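Local coordinates for protein eukaryotic translation initiation factor 4 gamma 5 (Trypanosoma cruzi, PDB 6OZU) that probably acts as a scaffold in trypanosomatid translation initiation, its all-helical MIF4G domain being the module that in eIF4G relatives binds the helicase eIF4A, at residues F51-S60 against A134-L142; V198-M209 against L221-W232. All coordinates share one frame; numbering follows the deposited sequence.

Contact 1: F51-S60 against A134-L142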
loop_
_atom_site.group_PDB
_atom_site.type_symbol
_atom_site.label_atom_id
_atom_site.label_comp_id
_atom_site.label_asym_id
_atom_site.label_seq_id
_atom_site.Cartn_x
_atom_site.Cartn_y
_atom_site.Cartn_z
ATOM N N PHE A 51 1.535 10.801 2.786
ATOM C CA PHE A 51 1.122 9.526 3.378
ATOM C C PHE A 51 -0.214 9.616 4.171
ATOM O O PHE A 51 -0.999 8.664 4.123
ATOM C CB PHE A 51 2.251 8.911 4.208
ATOM C CG PHE A 51 3.177 7.999 3.424
ATOM C CD1 PHE A 51 3.918 8.484 2.351
ATOM C CD2 PHE A 51 3.342 6.670 3.792
ATOM C CE1 PHE A 51 4.761 7.640 1.626
ATOM C CE2 PHE A 51 4.209 5.833 3.082
ATOM C CZ PHE A 51 4.911 6.323 2.006
ATOM N N ASN A 52 -0.491 10.770 4.834
ATOM C CA ASN A 52 -1.753 10.981 5.559
ATOM C C ASN A 52 -2.934 11.217 4.602
ATOM O O ASN A 52 -4.000 10.605 4.764
ATOM C CB ASN A 52 -1.630 12.095 6.591
ATOM C CG ASN A 52 -0.845 11.725 7.832
ATOM O OD1 ASN A 52 -0.567 10.547 8.107
ATOM N ND2 ASN A 52 -0.483 12.730 8.623
ATOM N N LYS A 53 -2.714 12.050 3.565
ATOM C CA LYS A 53 -3.705 12.334 2.527
ATOM C C LYS A 53 -4.040 11.039 1.752
ATOM O O LYS A 53 -5.180 10.845 1.332
ATOM C CB LYS A 53 -3.189 13.470 1.596
ATOM C CG LYS A 53 -4.124 13.922 0.453
ATOM C CD LYS A 53 -5.370 14.728 0.901
ATOM C CE LYS A 53 -5.552 16.038 0.159
ATOM N NZ LYS A 53 -6.080 15.853 -1.219
ATOM N N SER A 54 -3.055 10.140 1.615
ATOM C CA SER A 54 -3.215 8.873 0.910
ATOM C C SER A 54 -4.018 7.798 1.671
ATOM O O SER A 54 -4.492 6.842 1.042
ATOM C CB SER A 54 -1.856 8.330 0.495
ATOM O OG SER A 54 -1.238 9.188 -0.447
ATOM N N ILE A 55 -4.165 7.923 3.006
ATOM C CA ILE A 55 -4.928 6.922 3.772
ATOM C C ILE A 55 -6.307 7.452 4.189
ATOM O O ILE A 55 -6.991 6.840 5.024
ATOM C CB ILE A 55 -4.158 6.283 4.945
ATOM C CG1 ILE A 55 -3.622 7.316 5.943
ATOM C CG2 ILE A 55 -3.070 5.376 4.416
ATOM C CD1 ILE A 55 -3.867 6.928 7.344
ATOM N N GLN A 56 -6.713 8.588 3.585
ATOM C CA GLN A 56 -8.030 9.175 3.765
ATOM C C GLN A 56 -8.964 8.389 2.829
ATOM O O GLN A 56 -8.613 8.208 1.649
ATOM C CB GLN A 56 -8.016 10.668 3.427
ATOM C CG GLN A 56 -7.360 11.550 4.484
ATOM C CD GLN A 56 -8.070 11.521 5.817
ATOM O OE1 GLN A 56 -7.833 10.647 6.668
ATOM N NE2 GLN A 56 -8.971 12.472 6.016
ATOM N N PRO A 57 -10.100 7.825 3.333
ATOM C CA PRO A 57 -10.970 6.996 2.458
ATOM C C PRO A 57 -11.606 7.741 1.259
ATOM O O PRO A 57 -11.817 7.117 0.218
ATOM C CB PRO A 57 -12.011 6.415 3.423
ATOM C CG PRO A 57 -12.048 7.387 4.553
ATOM C CD PRO A 57 -10.636 7.885 4.711
ATOM N N GLU A 58 -11.854 9.068 1.386
ATOM C CA GLU A 58 -12.413 9.943 0.332
ATOM C C GLU A 58 -11.544 10.105 -0.945
ATOM O O GLU A 58 -12.044 10.440 -2.020
ATOM C CB GLU A 58 -12.749 11.346 0.897
ATOM C CG GLU A 58 -11.600 12.090 1.566
ATOM C CD GLU A 58 -11.517 11.927 3.073
ATOM O OE1 GLU A 58 -11.502 10.768 3.550
ATOM O OE2 GLU A 58 -11.450 12.962 3.775
ATOM N N ASP A 59 -10.231 9.893 -0.794
ATOM C CA ASP A 59 -9.249 10.127 -1.839
ATOM C C ASP A 59 -8.899 8.936 -2.724
ATOM O O ASP A 59 -8.114 9.140 -3.640
ATOM C CB ASP A 59 -7.962 10.694 -1.200
ATOM C CG ASP A 59 -8.124 12.067 -0.572
ATOM O OD1 ASP A 59 -8.730 12.945 -1.217
ATOM O OD2 ASP A 59 -7.632 12.266 0.557
ATOM N N SER A 60 -9.468 7.733 -2.501
ATOM C CA SER A 60 -9.106 6.470 -3.186
ATOM C C SER A 60 -8.757 6.596 -4.682
ATOM O O SER A 60 -7.862 5.889 -5.158
ATOM C CB SER A 60 -10.170 5.391 -2.991
ATOM O OG SER A 60 -11.232 5.499 -3.925
ATOM N N ALA A 134 -8.697 1.843 3.118
ATOM C CA ALA A 134 -7.847 2.994 2.742
ATOM C C ALA A 134 -6.360 2.668 2.879
ATOM O O ALA A 134 -5.578 3.099 2.029
ATOM C CB ALA A 134 -8.181 4.197 3.596
ATOM N N ASN A 135 -5.986 1.864 3.906
ATOM C CA ASN A 135 -4.597 1.442 4.152
ATOM C C ASN A 135 -4.132 0.420 3.142
ATOM O O ASN A 135 -3.050 0.558 2.557
ATOM C CB ASN A 135 -4.434 0.876 5.567
ATOM C CG ASN A 135 -4.373 1.916 6.645
ATOM O OD1 ASN A 135 -5.202 1.954 7.551
ATOM N ND2 ASN A 135 -3.402 2.790 6.575
ATOM N N ILE A 136 -4.953 -0.630 2.969
ATOM C CA ILE A 136 -4.742 -1.743 2.033
ATOM C C ILE A 136 -4.683 -1.215 0.594
ATOM O O ILE A 136 -3.771 -1.596 -0.134
ATOM C CB ILE A 136 -5.776 -2.885 2.239
ATOM C CG1 ILE A 136 -5.917 -3.294 3.736
ATOM C CG2 ILE A 136 -5.440 -4.105 1.358
ATOM C CD1 ILE A 136 -4.634 -3.908 4.457
ATOM N N ASN A 137 -5.566 -0.276 0.220
ATOM C CA ASN A 137 -5.502 0.354 -1.110
ATOM C C ASN A 137 -4.122 1.034 -1.292
ATOM O O ASN A 137 -3.382 0.709 -2.234
ATOM C CB ASN A 137 -6.650 1.370 -1.327
ATOM C CG ASN A 137 -6.652 2.030 -2.698
ATOM O OD1 ASN A 137 -6.435 1.385 -3.733
ATOM N ND2 ASN A 137 -6.896 3.335 -2.735
ATOM N N PHE A 138 -3.752 1.892 -0.331
ATOM C CA PHE A 138 -2.473 2.577 -0.322
ATOM C C PHE A 138 -1.289 1.589 -0.457
ATOM O O PHE A 138 -0.428 1.821 -1.315
ATOM C CB PHE A 138 -2.362 3.453 0.913
ATOM C CG PHE A 138 -1.145 4.354 0.976
ATOM C CD1 PHE A 138 -0.679 5.009 -0.163
ATOM C CD2 PHE A 138 -0.511 4.600 2.179
ATOM C CE1 PHE A 138 0.412 5.876 -0.098
ATOM C CE2 PHE A 138 0.567 5.479 2.243
ATOM C CZ PHE A 138 1.028 6.104 1.102
ATOM N N LEU A 139 -1.282 0.467 0.316
ATOM C CA LEU A 139 -0.232 -0.563 0.233
ATOM C C LEU A 139 -0.052 -1.086 -1.210
ATOM O O LEU A 139 1.086 -1.232 -1.668
ATOM C CB LEU A 139 -0.511 -1.737 1.200
ATOM C CG LEU A 139 0.571 -2.846 1.267
ATOM C CD1 LEU A 139 1.817 -2.393 2.053
ATOM C CD2 LEU A 139 0.015 -4.110 1.875
ATOM N N GLY A 140 -1.178 -1.323 -1.899
ATOM C CA GLY A 140 -1.231 -1.777 -3.287
ATOM C C GLY A 140 -0.658 -0.778 -4.269
ATOM O O GLY A 140 0.157 -1.135 -5.118
ATOM N N LEU A 141 -1.055 0.484 -4.145
ATOM C CA LEU A 141 -0.525 1.563 -4.983
ATOM C C LEU A 141 0.972 1.844 -4.753
ATOM O O LEU A 141 1.696 2.138 -5.717
ATOM C CB LEU A 141 -1.335 2.828 -4.774
ATOM C CG LEU A 141 -2.767 2.713 -5.242
ATOM C CD1 LEU A 141 -3.635 3.623 -4.499
ATOM C CD2 LEU A 141 -2.873 2.923 -6.710
ATOM N N LEU A 142 1.447 1.728 -3.494
ATOM C CA LEU A 142 2.869 1.935 -3.200
ATOM C C LEU A 142 3.653 0.802 -3.847
ATOM O O LEU A 142 4.706 1.043 -4.428
ATOM C CB LEU A 142 3.157 1.956 -1.686
ATOM C CG LEU A 142 2.719 3.163 -0.857
ATOM C CD1 LEU A 142 2.778 2.840 0.618
ATOM C CD2 LEU A 142 3.605 4.381 -1.119
HETATM O O HOH W 1 -6.267 4.703 -0.136
HETATM O O HOH W 2 -7.105 3.443 -5.915
#
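F138 projects from helix 134-142 into the elbow formed by the turn that follows helix 40-53, and its ring is held by three residues of 51-60. With CG anti to the backbone N (chi1 -173°), the ring stands out from the helix and drives an edge into the face of F51. This is a T-shaped pair: the ring planes meet at 80°, the centroids are 4.8 Å apart, and F138 CZ lies over the centre of the F51 ring. S54 supplies a CH-pi contact, its CB 3.6 Å from the F138 centroid and 21° off the ring normal. The opposite face of F138 is covered by L142 CD1 of its own helix, so that the ring is sandwiched between S54 CB and L142 CD1. I55 comes in obliquely with its CG2 branch, which points away from its own carbonyl carbon and lies 3.5 Å from F138 CD2. One turn earlier in the helix, A134 CB abuts the I55 carbonyl, 3.2 Å from I55 O.

No direct hydrogen bond joins the segments; water does the bridging. One water donates to S54 O and A134 O and accepts from N137 ND2, while a second donates to S60 O and to N137 OD1, 3.1 Å away. Meanwhile S54 OG hydrogen-bonds to I50 O of helix 40-53.

The contact thus joins the end of helix 40-53 to helix 118-144 within the helical stack of the MIF4G domain. Helix 82-112 covers F51 through Q94, C95 and T98, and helix 63-76 reaches F138 through V67.

Contact 2: V198-M209 against L221-W232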
loop_
_atom_site.group_PDB
_atom_site.type_symbol
_atom_site.label_atom_id
_atom_site.label_comp_id
_atom_site.label_asym_id
_atom_site.label_seq_id
_atom_site.Cartn_x
_atom_site.Cartn_y
_atom_site.Cartn_z
ATOM N N VAL A 198 3.932 -7.901 -10.928
ATOM C CA VAL A 198 3.062 -9.094 -10.944
ATOM C C VAL A 198 3.898 -10.345 -10.515
ATOM O O VAL A 198 3.469 -11.007 -9.564
ATOM C CB VAL A 198 2.280 -9.219 -12.265
ATOM C CG1 VAL A 198 1.651 -10.603 -12.434
ATOM C CG2 VAL A 198 1.226 -8.128 -12.344
ATOM N N PRO A 199 5.150 -10.580 -11.015
ATOM C CA PRO A 199 5.952 -11.700 -10.483
ATOM C C PRO A 199 6.395 -11.507 -9.034
ATOM O O PRO A 199 6.584 -12.505 -8.336
ATOM C CB PRO A 199 7.157 -11.747 -11.423
ATOM C CG PRO A 199 6.666 -11.069 -12.675
ATOM C CD PRO A 199 5.846 -9.954 -12.157
ATOM N N LYS A 200 6.544 -10.234 -8.577
ATOM C CA LYS A 200 6.939 -9.878 -7.212
ATOM C C LYS A 200 5.828 -10.218 -6.213
ATOM O O LYS A 200 6.127 -10.708 -5.120
ATOM C CB LYS A 200 7.304 -8.394 -7.113
ATOM C CG LYS A 200 8.725 -8.036 -7.467
ATOM C CD LYS A 200 8.922 -6.518 -7.382
ATOM C CE LYS A 200 10.360 -6.089 -7.213
ATOM N NZ LYS A 200 10.725 -5.816 -5.783
ATOM N N PHE A 201 4.561 -9.940 -6.573
ATOM C CA PHE A 201 3.396 -10.233 -5.725
ATOM C C PHE A 201 3.148 -11.729 -5.650
ATOM O O PHE A 201 2.764 -12.232 -4.601
ATOM C CB PHE A 201 2.147 -9.494 -6.225
ATOM C CG PHE A 201 0.957 -9.566 -5.291
ATOM C CD1 PHE A 201 0.971 -8.905 -4.059
ATOM C CD2 PHE A 201 -0.197 -10.248 -5.661
ATOM C CE1 PHE A 201 -0.130 -8.973 -3.196
ATOM C CE2 PHE A 201 -1.304 -10.299 -4.803
ATOM C CZ PHE A 201 -1.267 -9.651 -3.580
ATOM N N ARG A 202 3.395 -12.442 -6.760
ATOM C CA ARG A 202 3.269 -13.904 -6.858
ATOM C C ARG A 202 4.270 -14.567 -5.899
ATOM O O ARG A 202 3.909 -15.517 -5.209
ATOM C CB ARG A 202 3.470 -14.367 -8.314
ATOM C CG ARG A 202 3.287 -15.849 -8.522
ATOM C CD ARG A 202 3.769 -16.296 -9.886
ATOM N NE ARG A 202 3.481 -17.706 -10.141
ATOM C CZ ARG A 202 4.233 -18.746 -9.797
ATOM N NH1 ARG A 202 5.330 -18.572 -9.076
ATOM N NH2 ARG A 202 3.865 -19.976 -10.132
ATOM N N ALA A 203 5.498 -14.036 -5.846
ATOM C CA ALA A 203 6.587 -14.472 -4.966
ATOM C C ALA A 203 6.217 -14.350 -3.478
ATOM O O ALA A 203 6.556 -15.237 -2.694
ATOM C CB ALA A 203 7.833 -13.657 -5.253
ATOM N N VAL A 204 5.519 -13.254 -3.104
ATOM C CA VAL A 204 5.022 -12.954 -1.754
ATOM C C VAL A 204 4.017 -14.032 -1.336
ATOM O O VAL A 204 4.114 -14.563 -0.227
ATOM C CB VAL A 204 4.440 -11.512 -1.675
ATOM C CG1 VAL A 204 3.609 -11.282 -0.407
ATOM C CG2 VAL A 204 5.557 -10.497 -1.749
ATOM N N LEU A 205 3.089 -14.380 -2.243
ATOM C CA LEU A 205 2.095 -15.413 -1.993
ATOM C C LEU A 205 2.716 -16.781 -1.878
ATOM O O LEU A 205 2.195 -17.593 -1.123
ATOM C CB LEU A 205 0.944 -15.402 -3.019
ATOM C CG LEU A 205 0.205 -14.076 -3.237
ATOM C CD1 LEU A 205 -0.884 -14.260 -4.244
ATOM C CD2 LEU A 205 -0.361 -13.511 -1.935
ATOM N N GLU A 206 3.834 -17.034 -2.582
ATOM C CA GLU A 206 4.570 -18.308 -2.511
ATOM C C GLU A 206 5.264 -18.439 -1.156
ATOM O O GLU A 206 5.348 -19.549 -0.639
ATOM C CB GLU A 206 5.590 -18.457 -3.650
ATOM C CG GLU A 206 4.989 -18.812 -5.002
ATOM C CD GLU A 206 4.507 -20.240 -5.205
ATOM O OE1 GLU A 206 3.420 -20.403 -5.802
ATOM O OE2 GLU A 206 5.203 -21.190 -4.780
ATOM N N GLU A 207 5.740 -17.312 -0.571
ATOM C CA GLU A 207 6.353 -17.270 0.756
ATOM C C GLU A 207 5.355 -17.607 1.854
ATOM O O GLU A 207 5.672 -18.401 2.734
ATOM C CB GLU A 207 7.000 -15.921 1.034
ATOM C CG GLU A 207 8.424 -15.861 0.551
ATOM C CD GLU A 207 9.146 -14.562 0.829
ATOM O OE1 GLU A 207 10.010 -14.541 1.738
ATOM O OE2 GLU A 207 8.855 -13.570 0.121
ATOM N N LEU A 208 4.146 -17.030 1.800
ATOM C CA LEU A 208 3.069 -17.313 2.752
ATOM C C LEU A 208 2.699 -18.811 2.724
ATOM O O LEU A 208 2.252 -19.353 3.729
ATOM C CB LEU A 208 1.829 -16.462 2.435
ATOM C CG LEU A 208 1.976 -14.951 2.577
ATOM C CD1 LEU A 208 0.949 -14.246 1.744
ATOM C CD2 LEU A 208 1.908 -14.515 4.021
ATOM N N MET A 209 2.921 -19.473 1.589
ATOM C CA MET A 209 2.664 -20.894 1.405
ATOM C C MET A 209 3.629 -21.770 2.178
ATOM O O MET A 209 3.365 -22.961 2.365
ATOM C CB MET A 209 2.786 -21.220 -0.057
ATOM C CG MET A 209 1.561 -20.963 -0.771
ATOM S SD MET A 209 1.533 -22.121 -2.058
ATOM C CE MET A 209 1.496 -23.677 -1.072
ATOM N N LEU A 221 -4.077 -19.737 -1.444
ATOM C CA LEU A 221 -2.792 -19.285 -1.988
ATOM C C LEU A 221 -2.419 -19.939 -3.318
ATOM O O LEU A 221 -1.931 -19.240 -4.211
ATOM C CB LEU A 221 -1.695 -19.452 -0.955
ATOM C CG LEU A 221 -1.854 -18.635 0.330
ATOM C CD1 LEU A 221 -0.993 -19.196 1.444
ATOM C CD2 LEU A 221 -1.615 -17.125 0.080
ATOM N N LEU A 222 -2.706 -21.252 -3.474
ATOM C CA LEU A 222 -2.434 -21.974 -4.715
ATOM C C LEU A 222 -3.347 -21.576 -5.848
ATOM O O LEU A 222 -2.872 -21.472 -6.973
ATOM C CB LEU A 222 -2.442 -23.503 -4.524
ATOM C CG LEU A 222 -1.267 -24.071 -3.717
ATOM C CD1 LEU A 222 -1.466 -25.515 -3.439
ATOM C CD2 LEU A 222 0.040 -23.889 -4.451
ATOM N N ASN A 223 -4.662 -21.380 -5.577
ATOM C CA ASN A 223 -5.617 -20.962 -6.605
ATOM C C ASN A 223 -5.343 -19.528 -7.066
ATOM O O ASN A 223 -5.483 -19.248 -8.259
ATOM C CB ASN A 223 -7.071 -21.129 -6.162
ATOM C CG ASN A 223 -8.030 -21.357 -7.300
ATOM O OD1 ASN A 223 -9.183 -20.943 -7.275
ATOM N ND2 ASN A 223 -7.559 -21.991 -8.343
ATOM N N THR A 224 -4.915 -18.650 -6.127
ATOM C CA THR A 224 -4.580 -17.247 -6.386
ATOM C C THR A 224 -3.347 -17.150 -7.311
ATOM O O THR A 224 -3.416 -16.492 -8.359
ATOM C CB THR A 224 -4.468 -16.459 -5.067
ATOM O OG1 THR A 224 -5.733 -16.484 -4.408
ATOM C CG2 THR A 224 -4.080 -15.039 -5.282
ATOM N N VAL A 225 -2.253 -17.862 -6.956
ATOM C CA VAL A 225 -1.035 -17.929 -7.781
ATOM C C VAL A 225 -1.376 -18.497 -9.165
ATOM O O VAL A 225 -0.919 -17.968 -10.166
ATOM C CB VAL A 225 0.122 -18.691 -7.060
ATOM C CG1 VAL A 225 1.205 -19.217 -8.000
ATOM C CG2 VAL A 225 0.705 -17.881 -5.911
ATOM N N GLU A 226 -2.237 -19.508 -9.218
ATOM C CA GLU A 226 -2.694 -20.141 -10.454
ATOM C C GLU A 226 -3.453 -19.157 -11.363
ATOM O O GLU A 226 -3.189 -19.126 -12.553
ATOM C CB GLU A 226 -3.554 -21.353 -10.114
ATOM C CG GLU A 226 -3.688 -22.380 -11.218
ATOM C CD GLU A 226 -4.632 -23.533 -10.939
ATOM O OE1 GLU A 226 -4.893 -24.309 -11.884
ATOM O OE2 GLU A 226 -5.115 -23.665 -9.791
ATOM N N THR A 227 -4.386 -18.354 -10.794
ATOM C CA THR A 227 -5.157 -17.322 -11.506
ATOM C C THR A 227 -4.218 -16.199 -11.992
ATOM O O THR A 227 -4.395 -15.725 -13.121
ATOM C CB THR A 227 -6.292 -16.793 -10.631
ATOM O OG1 THR A 227 -7.033 -17.898 -10.128
ATOM C CG2 THR A 227 -7.203 -15.851 -11.379
ATOM N N ILE A 228 -3.242 -15.776 -11.148
ATOM C CA ILE A 228 -2.218 -14.775 -11.494
ATOM C C ILE A 228 -1.483 -15.267 -12.754
ATOM O O ILE A 228 -1.294 -14.479 -13.675
ATOM C CB ILE A 228 -1.216 -14.511 -10.321
ATOM C CG1 ILE A 228 -1.873 -13.653 -9.225
ATOM C CG2 ILE A 228 0.102 -13.837 -10.821
ATOM C CD1 ILE A 228 -1.032 -13.422 -7.938
ATOM N N ASP A 229 -1.065 -16.559 -12.769
ATOM C CA ASP A 229 -0.351 -17.235 -13.856
ATOM C C ASP A 229 -1.187 -17.289 -15.140
ATOM O O ASP A 229 -0.686 -16.968 -16.213
ATOM C CB ASP A 229 0.011 -18.671 -13.440
ATOM C CG ASP A 229 1.158 -18.826 -12.463
ATOM O OD1 ASP A 229 1.814 -17.809 -12.150
ATOM O OD2 ASP A 229 1.408 -19.972 -12.025
ATOM N N ASN A 230 -2.457 -17.698 -15.019
ATOM C CA ASN A 230 -3.410 -17.774 -16.122
ATOM C C ASN A 230 -3.557 -16.400 -16.774
ATOM O O ASN A 230 -3.455 -16.271 -17.992
ATOM C CB ASN A 230 -4.769 -18.269 -15.630
ATOM C CG ASN A 230 -4.903 -19.755 -15.275
ATOM O OD1 ASN A 230 -3.972 -20.575 -15.353
ATOM N ND2 ASN A 230 -6.096 -20.124 -14.846
ATOM N N ASN A 231 -3.771 -15.380 -15.958
ATOM C CA ASN A 231 -3.896 -14.005 -16.420
ATOM C C ASN A 231 -2.576 -13.450 -16.961
ATOM O O ASN A 231 -2.590 -12.676 -17.906
ATOM C CB ASN A 231 -4.484 -13.127 -15.335
ATOM C CG ASN A 231 -5.974 -13.307 -15.230
ATOM O OD1 ASN A 231 -6.726 -12.859 -16.069
ATOM N ND2 ASN A 231 -6.443 -13.988 -14.218
ATOM N N TRP A 232 -1.444 -13.925 -16.421
ATOM C CA TRP A 232 -0.108 -13.550 -16.868
ATOM C C TRP A 232 0.123 -14.089 -18.299
ATOM O O TRP A 232 0.489 -13.300 -19.166
ATOM C CB TRP A 232 0.976 -14.054 -15.879
ATOM C CG TRP A 232 2.345 -13.522 -16.171
ATOM C CD1 TRP A 232 2.913 -12.402 -15.646
ATOM C CD2 TRP A 232 3.299 -14.061 -17.098
ATOM N NE1 TRP A 232 4.151 -12.198 -16.200
ATOM C CE2 TRP A 232 4.400 -13.183 -17.122
ATOM C CE3 TRP A 232 3.298 -15.167 -17.972
ATOM C CZ2 TRP A 232 5.507 -13.391 -17.958
ATOM C CZ3 TRP A 232 4.379 -15.353 -18.825
ATOM C CH2 TRP A 232 5.487 -14.497 -18.779
#
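R202 leaves its helix with CG anti to the backbone N (chi1 -177°) and runs extended to NE, a reach that carries its guanidinium across to D229, whose CG, anti to the carbonyl carbon, swings the carboxylate toward it. They join two neighbouring helices of the MIF4G helical-repeat fold, antiparallel and crossing at -162°, with segment axes 9.8 Å apart at closest approach.

The grip is side-on and bidentate: NE and NH2 of R202 each take the syn lone pair of a different D229 oxygen. The group planes are only 16° apart, which favours both bonds at once, although D229 OD1 lies somewhat out of the guanidinium plane. V225 CG1 lies over one guanidinium face, 3.1 Å above its plane.

Two reciprocal knobs-into-holes interlock the apolar side. L205 sits among L221, T224, V225 and I228, its CD1 3.4 Å from T224 CG2; I228 in turn fills the hole formed by V198, F201, R202 and L205, its CD1 4.0 Å from F201 CD2 at the ring edge. Helix 173-186 backs this layer, with F179 against L205 and L182 and C186 against F201.

Where segment 198-209 ends, M209 is bent at both chi2 and chi3; its CG packs 3.6 Å from L221 CB, and its SD rests 3.3 Å from L222 CD2.

Both segments of contact 1 (51-60 with 134-142) precede both segments of contact 2 (198-209 with 221-232) in the sequence of one MIF4G domain. Their centres lie 23 Å apart and their nearest atoms about 7 Å, without touching. They also differ in span: 74 residues separate the closest ends of contact 1, against 12 in contact 2, which joins successive helices 194-208 and 215-235. Shared neighbours connect them: helix 118-144 itself reaches F201 through F143, and the intervening helices 150-162 and 173-186 touch both regions. These shared helices are consistent with one continuous, strand-free helical stack.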